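PDB 4RKS: mevalonate 3-kinase from Thermoplasma acidophilum, which phosphorylates (R)-mevalonate with ATP to give mevalonate 3-phosphate in the alternative mevalonate pathway of extremely acidophilic Thermoplasmatales. Local coordinates for residues T21-I33 / L325-E337. Residues are numbered along the deposited sequence; the frame is centred on the assembly and turned at random.
Sequences TYRSIGSTAYPTI and LRIVGGAWHRRPE
Thr28 CB lies over one face of the Trp332 indole, 4.0 Å from the centroid of the five-membered ring, the two side chains running alongside each other. At the edge of the indole, near its plane, sits the Tyr30 hydroxyl: Trp332 NE1 donates to Tyr30 OH at 3.1 Å, and the two rings meet rim to rim, their planes 32° apart. Trp332 CG stands between its own N and carbonyl carbon (chi1 53°), which keeps the indole beside Thr28. Val328 CG2 packs against Tyr30 CG at 3.6 Å, and Gly329 O lies at the tyrosine's edge. With an alanine at Tyr30 the indole N-H would probably lose this acceptor and Val328 its aromatic neighbour. At the far end, Pro336 CB makes a CH-pi contact over one face of Tyr22, 3.8 Å from the ring centroid, while Glu337 O approaches the ring edge. Arg23 N donates a hydrogen bond to Glu337 O at 2.8 Å and Ser24 N a weak one, so that two residues face one in a classic beta bulge. One water joins Ser24 OG to Glu337 OE1, and Arg70 also bonds Ser24 OG. Thr28 and Trp332 form an antiparallel hydrogen-bonded pair, with Thr28 N 2.9 Å from Trp332 O; toward Pro336, Arg334 N donates to Gly26 O. The C-terminal tail thus adds a short antiparallel edge strand to strand 24-34, whose other side pairs with strand 66-73, in this GHMP kinase.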
# COMPACT_ATOMS: atom_id res chain seq x y z
N THR A 21 -25.96 -23.04 -2.91
CA THR A 21 -24.83 -22.36 -2.28
C THR A 21 -23.51 -22.65 -3.00
O THR A 21 -23.42 -23.56 -3.82
CB THR A 21 -24.70 -22.74 -0.78
OG1 THR A 21 -24.80 -24.17 -0.62
CG2 THR A 21 -25.80 -22.08 0.04
N TYR A 22 -22.49 -21.86 -2.69
CA TYR A 22 -21.14 -22.06 -3.24
C TYR A 22 -20.21 -22.60 -2.16
O TYR A 22 -20.60 -22.72 -1.00
CB TYR A 22 -20.59 -20.74 -3.80
CG TYR A 22 -21.41 -20.15 -4.93
CD1 TYR A 22 -21.17 -20.51 -6.25
CD2 TYR A 22 -22.43 -19.24 -4.67
CE1 TYR A 22 -21.93 -19.98 -7.29
CE2 TYR A 22 -23.19 -18.70 -5.70
CZ TYR A 22 -22.93 -19.07 -7.01
OH TYR A 22 -23.67 -18.54 -8.04
N ARG A 23 -18.97 -22.91 -2.55
CA ARG A 23 -17.99 -23.44 -1.60
C ARG A 23 -16.82 -22.49 -1.34
O ARG A 23 -16.24 -22.50 -0.27
CB ARG A 23 -17.46 -24.78 -2.09
CG ARG A 23 -18.53 -25.85 -2.13
CD ARG A 23 -18.18 -26.96 -3.10
NE ARG A 23 -19.18 -28.03 -3.07
CZ ARG A 23 -19.07 -29.14 -2.36
NH1 ARG A 23 -17.98 -29.36 -1.63
NH2 ARG A 23 -20.04 -30.05 -2.39
N SER A 24 -16.48 -21.65 -2.33
CA SER A 24 -15.33 -20.77 -2.20
C SER A 24 -15.37 -19.60 -3.16
O SER A 24 -16.10 -19.61 -4.15
CB SER A 24 -14.04 -21.55 -2.44
OG SER A 24 -13.88 -21.78 -3.83
N ILE A 25 -14.57 -18.58 -2.88
CA ILE A 25 -14.39 -17.48 -3.82
C ILE A 25 -12.94 -17.02 -3.77
O ILE A 25 -12.33 -17.00 -2.71
CB ILE A 25 -15.35 -16.29 -3.54
CG1 ILE A 25 -15.26 -15.25 -4.66
CG2 ILE A 25 -15.06 -15.65 -2.18
CD1 ILE A 25 -16.33 -14.18 -4.61
N GLY A 26 -12.39 -16.67 -4.93
CA GLY A 26 -11.04 -16.15 -5.00
C GLY A 26 -11.00 -14.68 -5.36
O GLY A 26 -11.94 -14.14 -5.96
N SER A 27 -9.91 -14.02 -5.00
CA SER A 27 -9.75 -12.60 -5.32
C SER A 27 -8.27 -12.26 -5.46
O SER A 27 -7.42 -13.08 -5.13
CB SER A 27 -10.40 -11.72 -4.26
OG SER A 27 -9.87 -12.00 -2.98
N THR A 28 -7.98 -11.06 -5.94
CA THR A 28 -6.61 -10.60 -6.21
C THR A 28 -6.49 -9.10 -5.91
O THR A 28 -7.37 -8.34 -6.29
CB THR A 28 -6.21 -10.87 -7.71
OG1 THR A 28 -6.24 -12.28 -7.97
CG2 THR A 28 -4.79 -10.32 -8.04
N ALA A 29 -5.44 -8.66 -5.24
CA ALA A 29 -5.16 -7.21 -5.14
C ALA A 29 -3.66 -6.96 -5.34
O ALA A 29 -2.85 -7.90 -5.35
CB ALA A 29 -5.64 -6.65 -3.82
N TYR A 30 -3.30 -5.68 -5.49
CA TYR A 30 -1.93 -5.26 -5.78
C TYR A 30 -1.35 -4.45 -4.64
O TYR A 30 -2.08 -3.70 -3.98
CB TYR A 30 -1.90 -4.46 -7.11
CG TYR A 30 -2.49 -5.31 -8.20
CD1 TYR A 30 -1.76 -6.36 -8.73
CD2 TYR A 30 -3.79 -5.11 -8.64
CE1 TYR A 30 -2.29 -7.17 -9.70
CE2 TYR A 30 -4.35 -5.93 -9.61
CZ TYR A 30 -3.58 -6.96 -10.13
OH TYR A 30 -4.10 -7.79 -11.09
N PRO A 31 -0.03 -4.58 -4.40
CA PRO A 31 0.65 -3.84 -3.33
C PRO A 31 0.68 -2.34 -3.60
O PRO A 31 0.31 -1.85 -4.68
CB PRO A 31 2.06 -4.44 -3.32
CG PRO A 31 2.28 -4.86 -4.75
CD PRO A 31 0.93 -5.36 -5.22
N THR A 32 1.09 -1.58 -2.60
CA THR A 32 0.98 -0.14 -2.69
C THR A 32 2.27 0.57 -2.28
O THR A 32 3.14 -0.00 -1.61
CB THR A 32 -0.20 0.38 -1.82
OG1 THR A 32 0.09 0.16 -0.44
CG2 THR A 32 -1.48 -0.36 -2.17
N ILE A 33 2.37 1.82 -2.73
CA ILE A 33 3.45 2.74 -2.37
C ILE A 33 2.84 4.04 -1.86
O ILE A 33 1.97 4.62 -2.53
CB ILE A 33 4.37 3.05 -3.58
CG1 ILE A 33 5.12 1.79 -4.02
CG2 ILE A 33 5.35 4.18 -3.25
CD1 ILE A 33 5.69 1.87 -5.44
N LEU A 325 8.30 -1.22 -12.41
CA LEU A 325 6.94 -1.17 -11.89
C LEU A 325 6.02 -0.22 -12.66
O LEU A 325 6.49 0.69 -13.34
CB LEU A 325 6.96 -0.76 -10.41
CG LEU A 325 7.85 -1.53 -9.44
CD1 LEU A 325 7.76 -0.96 -8.03
CD2 LEU A 325 7.49 -3.01 -9.43
N ARG A 326 4.72 -0.42 -12.52
CA ARG A 326 3.75 0.50 -13.10
C ARG A 326 2.52 0.66 -12.20
O ARG A 326 2.24 -0.21 -11.37
CB ARG A 326 3.33 0.03 -14.49
CG ARG A 326 2.65 -1.32 -14.52
CD ARG A 326 1.86 -1.50 -15.81
NE ARG A 326 2.64 -1.17 -17.00
CZ ARG A 326 2.24 -1.40 -18.25
NH1 ARG A 326 1.06 -1.97 -18.48
NH2 ARG A 326 3.02 -1.06 -19.27
N ILE A 327 1.80 1.76 -12.37
CA ILE A 327 0.58 2.01 -11.58
C ILE A 327 -0.55 1.12 -12.07
O ILE A 327 -0.79 1.06 -13.26
CB ILE A 327 0.13 3.48 -11.68
CG1 ILE A 327 1.25 4.44 -11.25
CG2 ILE A 327 -1.16 3.71 -10.88
CD1 ILE A 327 2.03 3.98 -10.09
N VAL A 328 -1.25 0.43 -11.17
CA VAL A 328 -2.36 -0.43 -11.59
C VAL A 328 -3.66 -0.12 -10.81
O VAL A 328 -3.70 0.83 -10.01
CB VAL A 328 -2.00 -1.93 -11.45
CG1 VAL A 328 -0.77 -2.26 -12.33
CG2 VAL A 328 -1.73 -2.31 -9.99
N GLY A 329 -4.70 -0.92 -11.06
CA GLY A 329 -6.04 -0.67 -10.52
C GLY A 329 -6.32 -1.36 -9.19
O GLY A 329 -5.40 -1.84 -8.52
N GLY A 330 -7.60 -1.44 -8.81
CA GLY A 330 -8.00 -1.94 -7.50
C GLY A 330 -8.21 -3.45 -7.41
O GLY A 330 -8.01 -4.17 -8.39
N ALA A 331 -8.57 -3.94 -6.23
CA ALA A 331 -8.75 -5.38 -5.98
C ALA A 331 -9.90 -5.94 -6.81
O ALA A 331 -10.83 -5.20 -7.15
CB ALA A 331 -8.99 -5.62 -4.50
N TRP A 332 -9.86 -7.23 -7.13
CA TRP A 332 -10.94 -7.79 -7.96
C TRP A 332 -11.22 -9.24 -7.62
O TRP A 332 -10.38 -9.95 -7.09
CB TRP A 332 -10.62 -7.64 -9.46
CG TRP A 332 -9.26 -8.18 -9.89
CD1 TRP A 332 -8.05 -7.55 -9.80
CD2 TRP A 332 -9.01 -9.45 -10.51
NE1 TRP A 332 -7.06 -8.36 -10.31
CE2 TRP A 332 -7.63 -9.52 -10.77
CE3 TRP A 332 -9.83 -10.52 -10.89
CZ2 TRP A 332 -7.03 -10.64 -11.36
CZ3 TRP A 332 -9.24 -11.62 -11.49
CH2 TRP A 332 -7.86 -11.68 -11.71
N HIS A 333 -12.42 -9.71 -7.94
CA HIS A 333 -12.79 -11.06 -7.55
C HIS A 333 -13.04 -11.98 -8.74
O HIS A 333 -13.28 -11.53 -9.87
CB HIS A 333 -14.03 -11.03 -6.64
CG HIS A 333 -15.31 -10.78 -7.37
ND1 HIS A 333 -16.09 -11.80 -7.88
CD2 HIS A 333 -15.95 -9.63 -7.69
CE1 HIS A 333 -17.14 -11.29 -8.49
NE2 HIS A 333 -17.08 -9.97 -8.40
N ARG A 334 -12.97 -13.28 -8.47
CA ARG A 334 -13.37 -14.29 -9.45
C ARG A 334 -14.77 -14.78 -9.13
O ARG A 334 -15.25 -14.61 -8.01
CB ARG A 334 -12.38 -15.45 -9.45
CG ARG A 334 -10.97 -15.04 -9.82
CD ARG A 334 -9.98 -16.14 -9.45
NE ARG A 334 -8.60 -15.73 -9.67
CZ ARG A 334 -8.02 -15.69 -10.87
NH1 ARG A 334 -8.71 -16.03 -11.95
NH2 ARG A 334 -6.76 -15.31 -10.98
N ARG A 335 -15.44 -15.38 -10.12
CA ARG A 335 -16.73 -16.00 -9.88
C ARG A 335 -16.58 -17.10 -8.82
O ARG A 335 -15.63 -17.89 -8.89
CB ARG A 335 -17.31 -16.59 -11.17
CG ARG A 335 -17.54 -15.55 -12.28
CD ARG A 335 -18.10 -16.17 -13.57
NE ARG A 335 -17.09 -16.90 -14.34
CZ ARG A 335 -16.23 -16.34 -15.19
NH1 ARG A 335 -15.35 -17.09 -15.84
NH2 ARG A 335 -16.24 -15.02 -15.38
N PRO A 336 -17.50 -17.15 -7.84
CA PRO A 336 -17.50 -18.17 -6.78
C PRO A 336 -17.55 -19.58 -7.37
O PRO A 336 -18.13 -19.75 -8.44
CB PRO A 336 -18.79 -17.87 -6.00
CG PRO A 336 -19.16 -16.49 -6.37
CD PRO A 336 -18.63 -16.22 -7.73
N GLU A 337 -16.93 -20.55 -6.70
CA GLU A 337 -16.93 -21.94 -7.15
C GLU A 337 -17.96 -22.76 -6.38
O GLU A 337 -18.08 -22.62 -5.16
CB GLU A 337 -15.53 -22.56 -6.99
CG GLU A 337 -14.59 -22.22 -8.13
CD GLU A 337 -13.18 -22.74 -7.94
OE1 GLU A 337 -12.89 -23.43 -6.92
OE2 GLU A 337 -12.35 -22.45 -8.82
O HOH W 1 -13.66 -24.33 -4.32
O HOH W 2 -13.53 -18.13 -7.41
O HOH W 3 -4.89 -13.45 -9.97
O HOH W 4 -5.04 -3.43 -6.15